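Local coordinates for cellulosome anchoring protein cohesin region (PDB 4DH2), which binds a type I dockerin through its cohesin domain and probably helps to anchor cellulosomal proteins at the cell surface, at the interface of chains A and B. Numbering follows the deposited sequence. Chains: chain A, Cellulosome anchoring protein cohesin region; chain B, Dockerin type 1.

The interface of chains A and B. Residues chain A 50, 79-80, 90-92; chain B 18, 21, 61, 64-65.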
# COMPACT_ATOMS: atom_id res chain seq x y z
N ASN A 50 -3.45 -2.42 -0.17
CA ASN A 50 -2.11 -2.34 0.39
C ASN A 50 -1.22 -2.69 -0.79
O ASN A 50 -1.39 -3.77 -1.40
CB ASN A 50 -2.08 -3.34 1.54
CG ASN A 50 -0.76 -3.41 2.32
OD1 ASN A 50 -0.48 -4.47 2.86
ND2 ASN A 50 0.01 -2.32 2.42
N ASP A 79 -2.61 6.03 4.36
CA ASP A 79 -1.30 6.10 4.98
C ASP A 79 -0.25 5.60 4.00
O ASP A 79 -0.55 4.83 3.10
CB ASP A 79 -1.22 5.20 6.19
CG ASP A 79 -1.98 5.76 7.37
OD1 ASP A 79 -1.42 6.63 8.07
OD2 ASP A 79 -3.13 5.32 7.59
N TYR A 80 0.97 6.03 4.22
CA TYR A 80 2.09 5.45 3.49
C TYR A 80 3.29 5.40 4.40
O TYR A 80 3.35 6.10 5.41
CB TYR A 80 2.43 6.30 2.28
CG TYR A 80 3.15 7.57 2.65
CD1 TYR A 80 4.55 7.61 2.68
CD2 TYR A 80 2.44 8.71 3.02
CE1 TYR A 80 5.21 8.77 3.05
CE2 TYR A 80 3.12 9.88 3.39
CZ TYR A 80 4.49 9.89 3.41
OH TYR A 80 5.15 11.05 3.78
N VAL A 90 5.34 1.99 0.67
CA VAL A 90 4.19 1.15 0.99
C VAL A 90 2.98 2.04 1.22
O VAL A 90 3.06 3.07 1.91
CB VAL A 90 4.45 0.28 2.23
CG1 VAL A 90 3.37 -0.77 2.37
CG2 VAL A 90 5.80 -0.40 2.10
N PHE A 91 1.86 1.66 0.62
CA PHE A 91 0.61 2.39 0.77
C PHE A 91 -0.41 1.50 1.47
O PHE A 91 -0.45 0.30 1.24
CB PHE A 91 0.02 2.74 -0.59
CG PHE A 91 0.90 3.59 -1.43
CD1 PHE A 91 0.79 4.97 -1.38
CD2 PHE A 91 1.83 3.03 -2.28
CE1 PHE A 91 1.61 5.78 -2.16
CE2 PHE A 91 2.64 3.84 -3.07
CZ PHE A 91 2.50 5.22 -3.00
N LEU A 92 -1.22 2.11 2.33
CA LEU A 92 -2.35 1.43 2.92
C LEU A 92 -3.57 2.35 2.89
O LEU A 92 -3.54 3.49 3.41
CB LEU A 92 -2.03 1.04 4.35
CG LEU A 92 -3.18 0.30 5.04
CD1 LEU A 92 -3.40 -1.10 4.43
CD2 LEU A 92 -2.85 0.19 6.52
N ILE B 18 -4.70 -7.10 4.42
CA ILE B 18 -5.73 -6.09 4.60
C ILE B 18 -7.02 -6.68 5.15
O ILE B 18 -7.75 -6.00 5.85
CB ILE B 18 -6.06 -5.34 3.29
CG1 ILE B 18 -6.41 -6.35 2.19
CG2 ILE B 18 -4.90 -4.44 2.91
CD1 ILE B 18 -6.90 -5.74 0.94
N TYR B 21 -6.94 -6.49 8.79
CA TYR B 21 -7.05 -5.10 9.22
C TYR B 21 -8.50 -4.60 9.20
O TYR B 21 -8.98 -3.98 10.17
CB TYR B 21 -6.20 -4.23 8.28
CG TYR B 21 -6.07 -2.77 8.67
CD1 TYR B 21 -5.58 -2.40 9.91
CD2 TYR B 21 -6.39 -1.77 7.76
CE1 TYR B 21 -5.45 -1.08 10.25
CE2 TYR B 21 -6.26 -0.43 8.10
CZ TYR B 21 -5.79 -0.11 9.36
OH TYR B 21 -5.64 1.21 9.73
N LYS B 61 -1.71 -1.81 11.24
CA LYS B 61 -1.42 -0.78 10.25
C LYS B 61 0.08 -0.69 10.05
O LYS B 61 0.56 -0.70 8.92
CB LYS B 61 -2.00 0.57 10.67
CG LYS B 61 -1.66 1.74 9.76
CD LYS B 61 -2.08 3.11 10.32
CE LYS B 61 -3.57 3.37 10.15
NZ LYS B 61 -3.98 4.83 10.18
N LEU B 64 1.40 -3.60 8.12
CA LEU B 64 1.04 -3.62 6.71
C LEU B 64 1.80 -2.52 5.94
O LEU B 64 1.96 -2.63 4.73
CB LEU B 64 -0.47 -3.49 6.51
CG LEU B 64 -1.27 -4.70 7.00
CD1 LEU B 64 -2.75 -4.39 6.83
CD2 LEU B 64 -0.87 -6.00 6.26
N LEU B 65 2.22 -1.49 6.66
CA LEU B 65 3.03 -0.41 6.09
C LEU B 65 4.53 -0.76 6.13
O LEU B 65 5.36 0.05 5.73
CB LEU B 65 2.78 0.89 6.86
CG LEU B 65 1.45 1.65 6.58
CD1 LEU B 65 1.25 2.80 7.53
CD2 LEU B 65 1.33 2.14 5.13
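A:Asn50, A:Asp79 and A:Leu92 lie on extended strands 48-54, 78-83 and 88-94 of the cohesin, and meet B:Lys61 and B:Leu64 of dockerin helix 54-64, the helical residue B:Leu64 being followed by B:Leu65 just past the helix end. This patch belongs to the type I cohesin-dockerin interface, where a sheet face receives the dockerin helices. The carboxamide of A:Asn50 stands with CG anti to the backbone N (chi1 -179°), and its ND2 reaches the backbone O of B:Leu64 at 3.0 Å. That donor sits above the carbonyl plane rather than on a lone pair. Its other N-H bond is straighter: ND2 of A:Asn50 gives to O of A:Phe91 at 2.9 Å, almost straight at the hydrogen and within the amide plane. The strand carbonyl thus helps fix the rotation of the amide that donates to the carbonyl at the helix end. A:Leu92 spreads its two methyls between both dockerin helices. CD2 touches CG of B:Lys61 and also sits over the face of the B:Tyr21 ring, above CE2 at 3.8 Å, while CD1 faces CG2 of B:Ile18 and CD1 of B:Leu64. B:Leu65 reaches the strands with its branched tip: CD2 lies against CB of A:Leu92 at 3.6 Å and beside CA of A:Tyr80, and CD1 touches CB of A:Asp79. A:Val90 flanks the helix end, its CG1 3.8 Å from CA of B:Leu65. On the other side of A:Asn50, CG2 of B:Ile18 abuts CB at 3.3 Å, a tight contact from helix 18-28. B:Lys61 runs past A:Leu92 and bends at its third torsion (chi3 -78°), which turns the ammonium toward A:Asp79. The two side chains cross at about a right angle, and NZ of B:Lys61 forms a salt bridge with carboxylate OD2 of A:Asp79 at 2.8 Å, on the syn side but 34° out of the carboxylate plane.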